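Local coordinates for piwi domain-containing protein (Vanderwaltozyma polyspora, PDB 5THE) that probably binds guide RNA and cleaves its RNA targets as a budding-yeast Argonaute, the chain being the C-terminal lobe with the Piwi domain, at residues Leu269-Thr274 with Glu311-Val316. Residues are numbered along the deposited sequence; the frame is centred on the assembly and turned at random.
Sequences LGSDVT and EIITNV
The central strand of the RNase H-like Piwi domain, 264-274, is covered on one face here by residues 311-316, part of the loop between strand 300-305 and helix 320-329. On the loop side Ile313 makes most of the contact; on the strand side Val273 does. The CB of Ile313 points at the strand, with CG1 anti to its carbonyl carbon (chi1 -43°), and its side chain and that of Val273 slide past each other in opposite directions. The two meet where Val273 CG2 lies 3.4 Å from Ile313 CG1, tighter than usual for two carbons. Farther out, Ile313 CD1 is 3.8 Å from Val273 CG2 and reaches Ser271 CB at 3.8 Å, so the isoleucine tip spans two successive residues on this face of the strand. Val273 CG2 also rests against the backbone, 3.6 Å from Glu311 O, an oxygen that accepts a hydrogen bond from Arg343 on the parallel neighbour 339-344. The loop turns sharply here: Ile313 is the centre of an inverse gamma turn and the first residue of a type I beta turn, closed by Val316 N to Ile313 O at 3.2 Å, while Ile313 N donates a hydrogen bond to Glu358 of helix 351-373. The CB of Asp272 is directed away from the loop, and its carboxylate lies close to those of Asp344 and Asp496. The arrangement is that of an RNase H-like sheet, with apolar packing beneath a connecting loop on one face and three clustered aspartates on the other, consistent with the acidic active site of a slicing Argonaute.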
ATOM      1  N   LEU A 269       9.376  -0.700  -6.522  1.00 22.59           N
ATOM      2  CA  LEU A 269       9.327  -1.655  -5.428  1.00 24.59           C
ATOM      3  C   LEU A 269       9.130  -0.939  -4.102  1.00 23.50           C
ATOM      4  O   LEU A 269       9.633   0.169  -3.899  1.00 24.03           O
ATOM      5  CB  LEU A 269      10.618  -2.466  -5.330  1.00 25.22           C
ATOM      6  CG  LEU A 269      11.121  -3.224  -6.556  1.00 25.08           C
ATOM      7  CD1 LEU A 269      12.544  -3.632  -6.258  1.00 21.17           C
ATOM      8  CD2 LEU A 269      10.233  -4.441  -6.801  1.00 20.09           C
ATOM      9  N   GLY A 270       8.441  -1.603  -3.193  1.00 23.23           N
ATOM     10  CA  GLY A 270       8.358  -1.148  -1.816  1.00 20.43           C
ATOM     11  C   GLY A 270       8.659  -2.291  -0.869  1.00 25.21           C
ATOM     12  O   GLY A 270       8.190  -3.409  -1.062  1.00 21.92           O
ATOM     13  N   SER A 271       9.465  -2.003   0.148  1.00 23.77           N
ATOM     14  CA  SER A 271       9.756  -2.996   1.164  1.00 30.12           C
ATOM     15  C   SER A 271       9.593  -2.403   2.555  1.00 24.70           C
ATOM     16  O   SER A 271       9.709  -1.194   2.760  1.00 27.29           O
ATOM     17  CB  SER A 271      11.162  -3.587   1.009  1.00 33.02           C
ATOM     18  OG  SER A 271      12.147  -2.607   1.201  1.00 37.44           O
ATOM     19  N   ASP A 272       9.295  -3.281   3.504  1.00 24.10           N
ATOM     20  CA  ASP A 272       9.140  -2.914   4.902  1.00 27.66           C
ATOM     21  C   ASP A 272       9.582  -4.115   5.726  1.00 27.30           C
ATOM     22  O   ASP A 272       9.597  -5.252   5.247  1.00 22.23           O
ATOM     23  CB  ASP A 272       7.683  -2.499   5.233  1.00 21.42           C
ATOM     24  CG  ASP A 272       7.503  -2.009   6.666  1.00 28.85           C
ATOM     25  OD1 ASP A 272       8.296  -1.173   7.135  1.00 27.88           O
ATOM     26  OD2 ASP A 272       6.518  -2.416   7.312  1.00 29.39           O
ATOM     27  N   VAL A 273       9.964  -3.839   6.962  1.00 27.52           N
ATOM     28  CA  VAL A 273      10.234  -4.862   7.960  1.00 31.12           C
ATOM     29  C   VAL A 273       9.438  -4.512   9.204  1.00 31.20           C
ATOM     30  O   VAL A 273       9.379  -3.344   9.602  1.00 29.78           O
ATOM     31  CB  VAL A 273      11.735  -4.960   8.300  1.00 34.86           C
ATOM     32  CG1 VAL A 273      12.002  -6.153   9.214  1.00 30.77           C
ATOM     33  CG2 VAL A 273      12.537  -5.087   7.047  1.00 40.27           C
ATOM     34  N   THR A 274       8.819  -5.513   9.814  1.00 26.98           N
ATOM     35  CA  THR A 274       8.195  -5.330  11.112  1.00 28.34           C
ATOM     36  C   THR A 274       8.803  -6.326  12.085  1.00 32.18           C
ATOM     37  O   THR A 274       9.224  -7.420  11.691  1.00 23.49           O
ATOM     38  CB  THR A 274       6.689  -5.532  11.058  1.00 26.49           C
ATOM     39  OG1 THR A 274       6.412  -6.811  10.461  1.00 32.08           O
ATOM     40  CG2 THR A 274       6.052  -4.419  10.237  1.00 38.55           C
ATOM     41  N   GLU A 311      16.745  -5.680  11.278  1.00 30.49           N
ATOM     42  CA  GLU A 311      16.269  -4.590  10.432  1.00 40.59           C
ATOM     43  C   GLU A 311      16.662  -4.742   8.968  1.00 39.46           C
ATOM     44  O   GLU A 311      15.916  -4.294   8.092  1.00 47.33           O
ATOM     45  CB  GLU A 311      16.794  -3.250  10.948  1.00 50.19           C
ATOM     46  CG  GLU A 311      16.482  -2.962  12.404  1.00 65.85           C
ATOM     47  CD  GLU A 311      16.710  -1.504  12.761  1.00 77.36           C
ATOM     48  OE1 GLU A 311      15.801  -0.678  12.517  1.00 80.61           O
ATOM     49  OE2 GLU A 311      17.807  -1.182  13.268  1.00 80.58           O
ATOM     50  N   ILE A 312      17.805  -5.357   8.672  1.00 28.37           N
ATOM     51  CA  ILE A 312      18.282  -5.474   7.296  1.00 30.49           C
ATOM     52  C   ILE A 312      17.667  -6.716   6.664  1.00 35.25           C
ATOM     53  O   ILE A 312      17.709  -7.811   7.245  1.00 33.09           O
ATOM     54  CB  ILE A 312      19.819  -5.524   7.241  1.00 32.25           C
ATOM     55  CG1 ILE A 312      20.420  -4.259   7.849  1.00 32.39           C
ATOM     56  CG2 ILE A 312      20.295  -5.690   5.817  1.00 30.55           C
ATOM     57  CD1 ILE A 312      19.898  -2.985   7.234  1.00 39.43           C
ATOM     58  N   ILE A 313      17.070  -6.543   5.484  1.00 35.39           N
ATOM     59  CA  ILE A 313      16.486  -7.661   4.749  1.00 34.14           C
ATOM     60  C   ILE A 313      17.593  -8.354   3.968  1.00 32.45           C
ATOM     61  O   ILE A 313      17.834  -8.032   2.796  1.00 31.30           O
ATOM     62  CB  ILE A 313      15.367  -7.216   3.785  1.00 30.70           C
ATOM     63  CG1 ILE A 313      14.437  -6.189   4.433  1.00 30.74           C
ATOM     64  CG2 ILE A 313      14.593  -8.415   3.334  1.00 25.85           C
ATOM     65  CD1 ILE A 313      13.484  -5.478   3.422  1.00 26.43           C
ATOM     66  N   THR A 314      18.243  -9.327   4.611  1.00 31.39           N
ATOM     67  CA  THR A 314      19.453  -9.932   4.061  1.00 37.50           C
ATOM     68  C   THR A 314      19.222 -10.530   2.684  1.00 39.51           C
ATOM     69  O   THR A 314      20.071 -10.409   1.794  1.00 45.10           O
ATOM     70  CB  THR A 314      19.973 -11.017   5.003  1.00 42.14           C
ATOM     71  OG1 THR A 314      20.139 -10.466   6.308  1.00 45.39           O
ATOM     72  CG2 THR A 314      21.312 -11.544   4.506  1.00 48.83           C
ATOM     73  N   ASN A 315      18.101 -11.206   2.495  1.00 33.18           N
ATOM     74  CA  ASN A 315      17.835 -11.903   1.250  1.00 36.56           C
ATOM     75  C   ASN A 315      16.658 -11.268   0.516  1.00 34.94           C
ATOM     76  O   ASN A 315      15.823 -11.963  -0.066  1.00 32.49           O
ATOM     77  CB  ASN A 315      17.603 -13.390   1.510  1.00 43.63           C
ATOM     78  CG  ASN A 315      17.946 -14.260   0.302  1.00 60.79           C
ATOM     79  OD1 ASN A 315      18.544 -13.791  -0.677  1.00 62.59           O
ATOM     80  ND2 ASN A 315      17.566 -15.538   0.369  1.00 62.64           N
ATOM     81  N   VAL A 316      16.595  -9.929   0.525  1.00 34.35           N
ATOM     82  CA  VAL A 316      15.519  -9.229  -0.177  1.00 28.98           C
ATOM     83  C   VAL A 316      15.514  -9.630  -1.649  1.00 35.49           C
ATOM     84  O   VAL A 316      14.452  -9.802  -2.260  1.00 33.06           O
ATOM     85  CB  VAL A 316      15.646  -7.701   0.019  1.00 28.00           C
ATOM     86  CG1 VAL A 316      16.907  -7.118  -0.673  1.00 26.78           C
ATOM     87  CG2 VAL A 316      14.390  -6.986  -0.480  1.00 27.43           C
TER